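Local coordinates for a novel designed pore protein (Synthetic construct, PDB 6TMS) that probably forms a pore as a designed six-chain assembly of helical hairpins, at residues F[6-11]-F[64-69]; F[21-26]-F[54-59]; F[28-33]-F[47-52]; F[34-37]-F[41-44]. All blocks are in the same frame, centred on the assembly; numbering follows the deposited sequence.

Contact 1. Residues F[6-11]-F[64-69]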
loop_
_atom_site.group_PDB
_atom_site.type_symbol
_atom_site.label_atom_id
_atom_site.label_comp_id
_atom_site.label_asym_id
_atom_site.label_seq_id
_atom_site.Cartn_x
_atom_site.Cartn_y
_atom_site.Cartn_z
ATOM N N ARG F 6 -21.990 12.350 8.111
ATOM C CA ARG F 6 -22.936 11.572 7.302
ATOM C C ARG F 6 -22.408 11.363 5.887
ATOM O O ARG F 6 -22.620 10.304 5.287
ATOM C CB ARG F 6 -24.260 12.326 7.167
ATOM C CG ARG F 6 -25.158 12.563 8.400
ATOM C CD ARG F 6 -26.346 13.418 7.881
ATOM N NE ARG F 6 -27.420 13.780 8.812
ATOM C CZ ARG F 6 -28.390 14.646 8.505
ATOM N NH1 ARG F 6 -28.396 15.248 7.321
ATOM N NH2 ARG F 6 -29.284 14.995 9.420
ATOM N N LYS F 7 -21.775 12.396 5.325
ATOM C CA LYS F 7 -21.193 12.294 3.990
ATOM C C LYS F 7 -19.953 11.436 4.028
ATOM O O LYS F 7 -19.663 10.688 3.087
ATOM C CB LYS F 7 -20.898 13.702 3.459
ATOM C CG LYS F 7 -20.555 13.835 1.935
ATOM C CD LYS F 7 -21.719 13.448 0.985
ATOM C CE LYS F 7 -21.305 13.186 -0.493
ATOM N NZ LYS F 7 -20.469 14.222 -1.186
ATOM N N LEU F 8 -19.231 11.503 5.130
ATOM C CA LEU F 8 -18.170 10.546 5.312
ATOM C C LEU F 8 -18.758 9.133 5.414
ATOM O O LEU F 8 -18.267 8.200 4.777
ATOM C CB LEU F 8 -17.345 10.954 6.532
ATOM C CG LEU F 8 -16.149 10.058 6.838
ATOM C CD1 LEU F 8 -15.823 9.303 5.624
ATOM C CD2 LEU F 8 -14.879 10.783 7.325
ATOM N N LYS F 9 -19.843 8.966 6.152
ATOM C CA LYS F 9 -20.482 7.658 6.243
ATOM C C LYS F 9 -20.952 7.201 4.872
ATOM O O LYS F 9 -20.892 6.019 4.543
ATOM C CB LYS F 9 -21.655 7.738 7.222
ATOM C CG LYS F 9 -21.985 6.454 7.990
ATOM C CD LYS F 9 -22.680 6.792 9.338
ATOM C CE LYS F 9 -23.690 5.744 9.837
ATOM N NZ LYS F 9 -23.091 4.431 10.112
ATOM N N LYS F 10 -21.440 8.143 4.072
ATOM C CA LYS F 10 -21.880 7.889 2.708
ATOM C C LYS F 10 -20.754 7.280 1.906
ATOM O O LYS F 10 -20.902 6.241 1.246
ATOM C CB LYS F 10 -22.314 9.249 2.117
ATOM C CG LYS F 10 -23.142 9.272 0.817
ATOM C CD LYS F 10 -22.333 9.694 -0.400
ATOM C CE LYS F 10 -22.614 8.769 -1.565
ATOM N NZ LYS F 10 -21.350 8.100 -1.972
ATOM N N LEU F 11 -19.601 7.922 1.997
ATOM C CA LEU F 11 -18.419 7.470 1.299
ATOM C C LEU F 11 -17.980 6.115 1.800
ATOM O O LEU F 11 -17.662 5.213 1.019
ATOM C CB LEU F 11 -17.331 8.502 1.536
ATOM C CG LEU F 11 -17.609 9.803 0.798
ATOM C CD1 LEU F 11 -16.641 10.908 1.225
ATOM C CD2 LEU F 11 -17.563 9.540 -0.706
ATOM N N SER F 64 -13.409 2.697 11.776
ATOM C CA SER F 64 -13.097 2.825 13.190
ATOM C C SER F 64 -12.532 4.186 13.541
ATOM O O SER F 64 -12.655 4.634 14.680
ATOM C CB SER F 64 -12.163 1.706 13.611
ATOM O OG SER F 64 -12.822 0.924 14.588
ATOM N N LEU F 65 -11.812 4.803 12.631
ATOM C CA LEU F 65 -11.352 6.146 12.896
ATOM C C LEU F 65 -12.522 7.079 12.906
ATOM O O LEU F 65 -12.569 8.043 13.673
ATOM C CB LEU F 65 -10.349 6.557 11.835
ATOM C CG LEU F 65 -8.916 6.280 12.262
ATOM C CD1 LEU F 65 -7.970 6.166 11.126
ATOM C CD2 LEU F 65 -8.489 7.483 13.086
ATOM N N LEU F 66 -13.498 6.782 12.086
ATOM C CA LEU F 66 -14.651 7.631 12.118
ATOM C C LEU F 66 -15.398 7.405 13.409
ATOM O O LEU F 66 -15.934 8.345 13.996
ATOM C CB LEU F 66 -15.489 7.336 10.892
ATOM C CG LEU F 66 -16.558 8.368 10.606
ATOM C CD1 LEU F 66 -15.831 9.690 10.446
ATOM C CD2 LEU F 66 -17.284 8.037 9.297
ATOM N N LEU F 67 -15.343 6.185 13.914
ATOM C CA LEU F 67 -15.980 5.885 15.179
ATOM C C LEU F 67 -15.233 6.528 16.331
ATOM O O LEU F 67 -15.816 6.838 17.374
ATOM C CB LEU F 67 -16.019 4.376 15.316
ATOM C CG LEU F 67 -16.519 3.763 16.600
ATOM C CD1 LEU F 67 -17.893 3.166 16.364
ATOM C CD2 LEU F 67 -15.550 2.715 17.018
ATOM N N SER F 68 -13.957 6.767 16.134
ATOM C CA SER F 68 -13.115 7.354 17.146
ATOM C C SER F 68 -13.224 8.859 17.227
ATOM O O SER F 68 -12.790 9.442 18.222
ATOM C CB SER F 68 -11.686 6.979 16.827
ATOM O OG SER F 68 -10.813 7.871 17.468
ATOM N N SER F 69 -13.808 9.493 16.232
ATOM C CA SER F 69 -13.951 10.931 16.231
ATOM C C SER F 69 -15.375 11.322 15.967
ATOM O O SER F 69 -16.265 10.840 16.647
ATOM C CB SER F 69 -13.019 11.527 15.190
ATOM O OG SER F 69 -13.426 11.152 13.891
#

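Contact 2. Residues F[21-26]-F[54-59]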
loop_
_atom_site.group_PDB
_atom_site.type_symbol
_atom_site.label_atom_id
_atom_site.label_comp_id
_atom_site.label_asym_id
_atom_site.label_seq_id
_atom_site.Cartn_x
_atom_site.Cartn_y
_atom_site.Cartn_z
ATOM N N LYS F 21 -18.091 -6.197 -3.610
ATOM C CA LYS F 21 -18.261 -6.403 -5.049
ATOM C C LYS F 21 -17.013 -7.040 -5.654
ATOM O O LYS F 21 -17.066 -8.060 -6.365
ATOM C CB LYS F 21 -18.569 -4.987 -5.623
ATOM C CG LYS F 21 -18.350 -4.552 -7.109
ATOM C CD LYS F 21 -17.709 -3.145 -7.228
ATOM C CE LYS F 21 -16.251 -3.274 -7.561
ATOM N NZ LYS F 21 -15.702 -2.067 -8.182
ATOM N N LEU F 22 -15.872 -6.511 -5.296
ATOM C CA LEU F 22 -14.654 -7.050 -5.841
ATOM C C LEU F 22 -14.236 -8.314 -5.124
ATOM O O LEU F 22 -13.427 -9.075 -5.643
ATOM C CB LEU F 22 -13.583 -5.982 -5.819
ATOM C CG LEU F 22 -12.788 -6.151 -7.112
ATOM C CD1 LEU F 22 -13.663 -5.742 -8.319
ATOM C CD2 LEU F 22 -11.456 -5.422 -7.099
ATOM N N GLU F 23 -14.694 -8.514 -3.911
ATOM C CA GLU F 23 -14.388 -9.763 -3.265
ATOM C C GLU F 23 -15.130 -10.891 -3.954
ATOM O O GLU F 23 -14.527 -11.919 -4.255
ATOM C CB GLU F 23 -14.650 -9.590 -1.778
ATOM C CG GLU F 23 -13.309 -9.172 -1.223
ATOM C CD GLU F 23 -13.270 -8.594 0.137
ATOM O OE1 GLU F 23 -14.291 -8.450 0.820
ATOM O OE2 GLU F 23 -12.155 -8.193 0.491
ATOM N N ASP F 24 -16.353 -10.625 -4.421
ATOM C CA ASP F 24 -17.072 -11.629 -5.198
ATOM C C ASP F 24 -16.379 -11.846 -6.548
ATOM O O ASP F 24 -16.155 -12.989 -6.984
ATOM C CB ASP F 24 -18.535 -11.160 -5.418
ATOM C CG ASP F 24 -19.390 -11.094 -4.099
ATOM O OD1 ASP F 24 -18.928 -11.592 -3.057
ATOM O OD2 ASP F 24 -20.566 -10.627 -4.121
ATOM N N LYS F 25 -15.930 -10.743 -7.157
ATOM C CA LYS F 25 -15.268 -10.808 -8.453
ATOM C C LYS F 25 -13.919 -11.520 -8.355
ATOM O O LYS F 25 -13.612 -12.381 -9.182
ATOM C CB LYS F 25 -15.111 -9.386 -8.987
ATOM C CG LYS F 25 -15.032 -9.224 -10.502
ATOM C CD LYS F 25 -14.494 -7.821 -10.770
ATOM C CE LYS F 25 -14.352 -7.446 -12.220
ATOM N NZ LYS F 25 -14.798 -6.047 -12.402
ATOM N N THR F 26 -13.154 -11.237 -7.291
ATOM C CA THR F 26 -11.878 -11.904 -7.069
ATOM C C THR F 26 -12.151 -13.369 -6.745
ATOM O O THR F 26 -11.618 -14.237 -7.403
ATOM C CB THR F 26 -11.048 -11.111 -5.984
ATOM O OG1 THR F 26 -9.623 -11.346 -6.035
ATOM C CG2 THR F 26 -11.468 -11.361 -4.586
ATOM N N ILE F 54 -5.855 -5.929 2.188
ATOM C CA ILE F 54 -5.557 -4.620 2.743
ATOM C C ILE F 54 -6.716 -3.680 2.469
ATOM O O ILE F 54 -6.982 -2.783 3.264
ATOM C CB ILE F 54 -4.181 -4.058 2.287
ATOM C CG1 ILE F 54 -4.147 -2.525 2.302
ATOM C CG2 ILE F 54 -3.691 -4.555 0.908
ATOM C CD1 ILE F 54 -3.350 -1.928 3.423
ATOM N N ALA F 55 -7.416 -3.817 1.357
ATOM C CA ALA F 55 -8.533 -2.904 1.199
ATOM C C ALA F 55 -9.563 -3.159 2.287
ATOM O O ALA F 55 -10.071 -2.221 2.908
ATOM C CB ALA F 55 -9.132 -3.031 -0.192
ATOM N N GLU F 56 -9.812 -4.421 2.603
ATOM C CA GLU F 56 -10.707 -4.712 3.713
ATOM C C GLU F 56 -10.245 -4.025 4.993
ATOM O O GLU F 56 -11.002 -3.296 5.646
ATOM C CB GLU F 56 -10.759 -6.227 3.873
ATOM C CG GLU F 56 -11.842 -6.772 4.779
ATOM C CD GLU F 56 -12.209 -8.197 4.416
ATOM O OE1 GLU F 56 -11.651 -8.694 3.421
ATOM O OE2 GLU F 56 -13.155 -8.760 5.010
ATOM N N SER F 57 -8.981 -4.197 5.332
ATOM C CA SER F 57 -8.492 -3.664 6.592
ATOM C C SER F 57 -8.495 -2.154 6.602
ATOM O O SER F 57 -8.689 -1.535 7.648
ATOM C CB SER F 57 -7.086 -4.161 6.837
ATOM O OG SER F 57 -7.071 -5.543 7.090
ATOM N N LEU F 58 -8.121 -1.548 5.492
ATOM C CA LEU F 58 -8.109 -0.099 5.445
ATOM C C LEU F 58 -9.506 0.448 5.549
ATOM O O LEU F 58 -9.753 1.444 6.230
ATOM C CB LEU F 58 -7.437 0.340 4.160
ATOM C CG LEU F 58 -5.919 0.416 4.313
ATOM C CD1 LEU F 58 -5.389 0.966 3.088
ATOM C CD2 LEU F 58 -5.444 1.321 5.471
ATOM N N LEU F 59 -10.449 -0.261 4.985
ATOM C CA LEU F 59 -11.815 0.148 5.156
ATOM C C LEU F 59 -12.198 0.063 6.616
ATOM O O LEU F 59 -12.882 0.941 7.142
ATOM C CB LEU F 59 -12.681 -0.759 4.315
ATOM C CG LEU F 59 -13.982 -0.358 3.652
ATOM C CD1 LEU F 59 -14.517 -1.619 2.963
ATOM C CD2 LEU F 59 -14.987 0.159 4.652
#

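Contact 3. Residues F[28-33]-F[47-52]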
loop_
_atom_site.group_PDB
_atom_site.type_symbol
_atom_site.label_atom_id
_atom_site.label_comp_id
_atom_site.label_asym_id
_atom_site.label_seq_id
_atom_site.Cartn_x
_atom_site.Cartn_y
_atom_site.Cartn_z
ATOM N N ARG F 28 -14.554 -15.476 -7.704
ATOM C CA ARG F 28 -14.884 -16.355 -8.790
ATOM C C ARG F 28 -13.800 -16.255 -9.851
ATOM O O ARG F 28 -13.376 -17.284 -10.348
ATOM C CB ARG F 28 -16.343 -16.075 -9.147
ATOM C CG ARG F 28 -17.196 -16.346 -7.840
ATOM C CD ARG F 28 -18.679 -16.054 -7.936
ATOM N NE ARG F 28 -19.314 -15.993 -6.620
ATOM C CZ ARG F 28 -19.763 -17.058 -5.968
ATOM N NH1 ARG F 28 -19.571 -18.266 -6.460
ATOM N NH2 ARG F 28 -20.354 -16.923 -4.798
ATOM N N SER F 29 -13.191 -15.079 -10.057
ATOM C CA SER F 29 -12.144 -14.969 -11.075
ATOM C C SER F 29 -10.918 -15.756 -10.660
ATOM O O SER F 29 -10.420 -16.592 -11.427
ATOM C CB SER F 29 -11.717 -13.507 -11.247
ATOM O OG SER F 29 -10.967 -13.310 -12.438
ATOM N N GLU F 30 -10.590 -15.659 -9.366
ATOM C CA GLU F 30 -9.374 -16.214 -8.792
ATOM C C GLU F 30 -9.385 -17.732 -8.880
ATOM O O GLU F 30 -8.373 -18.323 -9.274
ATOM C CB GLU F 30 -9.187 -15.680 -7.328
ATOM C CG GLU F 30 -9.518 -16.628 -6.105
ATOM C CD GLU F 30 -10.147 -16.011 -4.780
ATOM O OE1 GLU F 30 -10.116 -14.817 -4.410
ATOM O OE2 GLU F 30 -10.730 -16.816 -4.049
ATOM N N GLU F 31 -10.540 -18.395 -8.666
ATOM C CA GLU F 31 -10.497 -19.840 -8.923
ATOM C C GLU F 31 -11.114 -20.238 -10.281
ATOM O O GLU F 31 -11.117 -21.428 -10.618
ATOM C CB GLU F 31 -11.103 -20.670 -7.756
ATOM C CG GLU F 31 -10.749 -22.222 -7.847
ATOM C CD GLU F 31 -11.061 -23.091 -6.597
ATOM O OE1 GLU F 31 -11.699 -22.639 -5.629
ATOM O OE2 GLU F 31 -10.704 -24.244 -6.588
ATOM N N ILE F 32 -11.597 -19.298 -11.101
ATOM C CA ILE F 32 -11.950 -19.695 -12.461
ATOM C C ILE F 32 -10.724 -19.609 -13.353
ATOM O O ILE F 32 -10.765 -20.060 -14.502
ATOM C CB ILE F 32 -13.091 -18.881 -13.121
ATOM C CG1 ILE F 32 -14.385 -18.979 -12.314
ATOM C CG2 ILE F 32 -13.386 -19.406 -14.535
ATOM C CD1 ILE F 32 -14.943 -20.384 -12.192
ATOM N N SER F 33 -9.602 -19.128 -12.838
ATOM C CA SER F 33 -8.359 -19.158 -13.592
ATOM C C SER F 33 -7.418 -20.153 -12.938
ATOM O O SER F 33 -7.039 -19.993 -11.772
ATOM C CB SER F 33 -7.717 -17.778 -13.674
ATOM O OG SER F 33 -7.153 -17.405 -12.436
ATOM N N ILE F 47 -1.194 -11.679 -5.216
ATOM C CA ILE F 47 -0.997 -10.270 -4.908
ATOM C C ILE F 47 -2.333 -9.592 -4.755
ATOM O O ILE F 47 -2.519 -8.697 -3.927
ATOM C CB ILE F 47 -0.215 -9.622 -6.067
ATOM C CG1 ILE F 47 1.290 -9.781 -5.922
ATOM C CG2 ILE F 47 -0.582 -8.135 -6.264
ATOM C CD1 ILE F 47 2.001 -10.001 -7.257
ATOM N N ALA F 48 -3.253 -9.978 -5.630
ATOM C CA ALA F 48 -4.586 -9.412 -5.721
ATOM C C ALA F 48 -5.424 -9.724 -4.501
ATOM O O ALA F 48 -6.289 -8.932 -4.102
ATOM C CB ALA F 48 -5.225 -10.014 -6.954
ATOM N N GLU F 49 -5.289 -10.958 -4.033
ATOM C CA GLU F 49 -5.891 -11.394 -2.787
ATOM C C GLU F 49 -5.285 -10.641 -1.613
ATOM O O GLU F 49 -5.964 -10.325 -0.623
ATOM C CB GLU F 49 -5.685 -12.902 -2.690
ATOM C CG GLU F 49 -6.993 -13.666 -2.896
ATOM C CD GLU F 49 -6.874 -15.155 -3.221
ATOM O OE1 GLU F 49 -7.551 -15.959 -2.538
ATOM O OE2 GLU F 49 -6.173 -15.513 -4.187
ATOM N N SER F 50 -3.989 -10.392 -1.690
ATOM C CA SER F 50 -3.339 -9.661 -0.622
ATOM C C SER F 50 -3.849 -8.224 -0.605
ATOM O O SER F 50 -4.167 -7.663 0.453
ATOM C CB SER F 50 -1.831 -9.757 -0.848
ATOM O OG SER F 50 -1.094 -9.233 0.237
ATOM N N LEU F 51 -4.066 -7.681 -1.797
ATOM C CA LEU F 51 -4.547 -6.323 -1.966
ATOM C C LEU F 51 -5.993 -6.211 -1.549
ATOM O O LEU F 51 -6.433 -5.202 -0.993
ATOM C CB LEU F 51 -4.439 -5.932 -3.434
ATOM C CG LEU F 51 -3.164 -5.274 -3.934
ATOM C CD1 LEU F 51 -3.281 -4.958 -5.397
ATOM C CD2 LEU F 51 -2.914 -4.016 -3.172
ATOM N N MET F 52 -6.742 -7.253 -1.813
ATOM C CA MET F 52 -8.115 -7.302 -1.382
ATOM C C MET F 52 -8.177 -7.294 0.132
ATOM O O MET F 52 -9.050 -6.660 0.742
ATOM C CB MET F 52 -8.690 -8.583 -1.962
ATOM C CG MET F 52 -9.954 -8.498 -2.785
ATOM S SD MET F 52 -9.930 -7.616 -4.338
ATOM C CE MET F 52 -11.081 -6.372 -3.767
#

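Contact 4. Residues F[34-37]-F[41-44]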
loop_
_atom_site.group_PDB
_atom_site.type_symbol
_atom_site.label_atom_id
_atom_site.label_comp_id
_atom_site.label_asym_id
_atom_site.label_seq_id
_atom_site.Cartn_x
_atom_site.Cartn_y
_atom_site.Cartn_z
ATOM N N LYS F 34 -7.065 -21.184 -13.684
ATOM C CA LYS F 34 -6.222 -22.233 -13.176
ATOM C C LYS F 34 -5.450 -22.797 -14.355
ATOM O O LYS F 34 -5.531 -23.968 -14.714
ATOM C CB LYS F 34 -7.046 -23.287 -12.456
ATOM C CG LYS F 34 -8.211 -23.767 -13.227
ATOM C CD LYS F 34 -8.979 -24.754 -12.392
ATOM C CE LYS F 34 -9.275 -24.234 -10.977
ATOM N NZ LYS F 34 -8.099 -24.274 -10.044
ATOM N N THR F 35 -4.746 -21.891 -15.003
ATOM C CA THR F 35 -3.912 -22.272 -16.120
ATOM C C THR F 35 -2.674 -23.008 -15.599
ATOM O O THR F 35 -2.231 -23.992 -16.200
ATOM C CB THR F 35 -3.594 -21.015 -16.943
ATOM O OG1 THR F 35 -2.386 -21.192 -17.682
ATOM C CG2 THR F 35 -3.493 -19.751 -16.064
ATOM N N ASP F 36 -2.125 -22.545 -14.464
ATOM C CA ASP F 36 -1.110 -23.259 -13.658
ATOM C C ASP F 36 0.238 -23.528 -14.337
ATOM O O ASP F 36 0.852 -24.577 -14.109
ATOM C CB ASP F 36 -1.681 -24.575 -13.155
ATOM C CG ASP F 36 -1.923 -24.542 -11.685
ATOM O OD1 ASP F 36 -2.974 -23.985 -11.293
ATOM O OD2 ASP F 36 -1.038 -25.020 -10.931
ATOM N N ASP F 37 0.743 -22.571 -15.121
ATOM C CA ASP F 37 1.985 -22.778 -15.868
ATOM C C ASP F 37 3.184 -21.965 -15.383
ATOM O O ASP F 37 4.315 -22.455 -15.472
ATOM C CB ASP F 37 1.734 -22.444 -17.348
ATOM C CG ASP F 37 2.899 -22.801 -18.254
ATOM O OD1 ASP F 37 3.847 -23.462 -17.785
ATOM O OD2 ASP F 37 2.852 -22.424 -19.447
ATOM N N ALA F 41 1.643 -15.625 -13.266
ATOM C CA ALA F 41 0.207 -15.489 -13.148
ATOM C C ALA F 41 -0.269 -15.914 -11.765
ATOM O O ALA F 41 -1.079 -15.227 -11.127
ATOM C CB ALA F 41 -0.435 -16.301 -14.264
ATOM N N GLN F 42 0.231 -17.031 -11.261
ATOM C CA GLN F 42 -0.181 -17.412 -9.918
ATOM C C GLN F 42 0.236 -16.350 -8.886
ATOM O O GLN F 42 -0.533 -16.010 -7.969
ATOM C CB GLN F 42 0.317 -18.835 -9.614
ATOM C CG GLN F 42 -0.395 -19.937 -10.503
ATOM C CD GLN F 42 0.501 -21.083 -10.984
ATOM O OE1 GLN F 42 0.450 -21.453 -12.150
ATOM N NE2 GLN F 42 1.312 -21.639 -10.096
ATOM N N SER F 43 1.423 -15.782 -9.019
ATOM C CA SER F 43 1.812 -14.799 -8.019
ATOM C C SER F 43 0.900 -13.574 -8.088
ATOM O O SER F 43 0.721 -12.866 -7.092
ATOM C CB SER F 43 3.299 -14.495 -8.146
ATOM O OG SER F 43 3.916 -14.847 -6.921
ATOM N N LEU F 44 0.327 -13.319 -9.262
ATOM C CA LEU F 44 -0.657 -12.254 -9.452
ATOM C C LEU F 44 -1.976 -12.538 -8.733
ATOM O O LEU F 44 -2.610 -11.628 -8.169
ATOM C CB LEU F 44 -0.922 -12.091 -10.953
ATOM C CG LEU F 44 -0.355 -10.948 -11.842
ATOM C CD1 LEU F 44 0.452 -9.885 -11.100
ATOM C CD2 LEU F 44 0.470 -11.424 -13.028
#

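Contact 1. Residues F[6-11]-F[64-69]
Leu8 and Leu66 reach for each other tip to tip across the open end of an antiparallel helical hairpin, where helix 2-32 starts and helix 39-68 ends. Both CA-CB bonds aim at the partner helix. Leu66 has its CG anti to the backbone N (chi1 -166°), which sends both methyls forward to fork around the branch point opposite. One prong, Leu66 CD2, lies 3.4 Å from Leu8 CG and also covers Leu8 CB; the other, Leu66 CD1, sits 3.4 Å from Leu8 CD2. Leu8 offers its CG and CD2 to this fork, while its CD1 stays farther off, 4.2 Å from Leu66 CD2.

Leu66 also packs on Ile5 and Leu12, so that it stands among residues on successive turns of helix 2-32, consistent with a knob set into a hole. Leu8 serves two interfaces here, since this buried residue also packs against an apolar side chain of a neighbouring subunit. Leu66 CD2 also comes near the backbone of helix 2-32, 4.2 Å from Lys9 N.

Contact 2. Residues F[21-26]-F[54-59]
Glu56 places its CG anti to the backbone N (chi1 -168°) and then runs on extended, so that a chain whose CB does not itself aim at the partner helix still brings its carboxylate across to Glu23. The latter starts out toward helix 39-68, with chi1 at -93°, and it too is extended beyond CG. The two chains cross at about a right angle, and their carboxylate planes are turned 45° against each other, neither stacked nor coplanar. Contact is made through one corner: Glu56 OE1 lies 3.0 Å from Glu23 OE2 and 3.7 Å from Glu23 OE1, approaching both oxygens of the opposing group, although at 2.7 Å resolution the exact separations should carry little weight.

The pair marks the surface side of an antiparallel helical hairpin near the middle of the hairpin's length. Beside it Leu59 packs on Leu19 and Glu16, while Glu23 touches Met52 and Glu56 touches Leu19. An alanine in place of Glu23 would probably uncover part of Met52 and leave a gap opposite the Glu56 carboxylate.

If both groups are ionised, the two facing oxygens are acceptors only and repel. Their proximity is likely to raise the proton affinity of at least one of the carboxylates.

Contact 3. Residues F[28-33]-F[47-52]
Glu30 faces Glu49 across the hairpin, and its side chain can be followed outward atom by atom. CB points toward helix 39-68, and from there CG passes over the opposing carboxylate, 4.0 Å from Glu49 OE2. A bend at chi2 (-145°) then lays the head group against its counterpart. Glu30 CD meets Glu49 OE1 at 3.4 Å and the Glu49 carboxylate carbon, CD, at 3.7 Å. At the tip, Glu30 OE1 stands 3.4 Å from Glu49 OE1, and Glu30 OE2 is 3.6 Å from the same oxygen. The two flat groups are stacked, their planes only 10° apart, although the chains that carry them cross at about a right angle.

This face-to-face pair sits across the antiparallel helical hairpin close to its turn, where helix 2-32 runs out and Ser33 is the first residue to leave helical geometry. Here like charges meet, both partly exposed, and solvent probably screens the repulsion. A basic side chain of a neighbouring subunit also approaches Glu49 OE1, but only as a long, weak ion pair. An alanine in place of Glu30 would probably remove the flat group covering one face of the Glu49 carboxylate and leave that face open.

Contact 4. Residues F[34-37]-F[41-44]
Gln42 OE1 lies against the backbone of Asp36 and Asp37 without a hydrogen bond to either. Its nearest polar neighbour, Asp37 N, is 3.2 Å from Gln42 OE1, yet the angle is too poor for a bond. From the Asp36 side chain, CB and CG each lie 3.9 Å from Gln42 OE1, and the carboxylate oxygen OD2 is 4.1 Å from it. The modelled approach of the same oxygen to the Asp36 backbone is implausibly close, so the exact placing of the amide is doubtful.

The Gln42 chain sets CG anti to its own carbonyl carbon (chi1 -67°) and bends at chi2, which carries the amide, as modelled, toward the loop at Asp36. The Asp36 carboxylate and the Gln42 amide lie stacked, 25° from parallel, while their chains cross at about a right angle.

In the fold, this is the connection of a helix-loop-helix hairpin: residues 34-37 lie in the loop after helix 2-32, and Gln42 belongs to the opening turns of helix 39-68. Asp36 has positive phi and psi, in the left-handed helical region, where the chain turns. The acidic Asp36 and Asp37 come just before the start of helix 39-68, where negative charge would be expected to suit the helix dipole. Alongside, Thr35 and Ala41 pack against side chains of a neighbouring subunit.

Overall arrangement
From the N terminus, helix 2-32 runs past residues 6-11, 21-26 and 28-33 before the loop turns the chain back into helix 39-68. The returning helix meets these segments in reverse order, so the four contacts are concentric and none cross. Contact 4 closes the smallest loop, around the turn itself; contact 3 encloses it, contact 2 encloses both, and contact 1 brings the regions near the two chain ends together around all three. Contacts 2 and 3, with centres 10 Å apart, touch directly through Met52, whose CE lies 3.3 Å from Leu22 CB. Contact 1 is more distant, its centre 38 Å from that of contact 4 across the length of the hairpin.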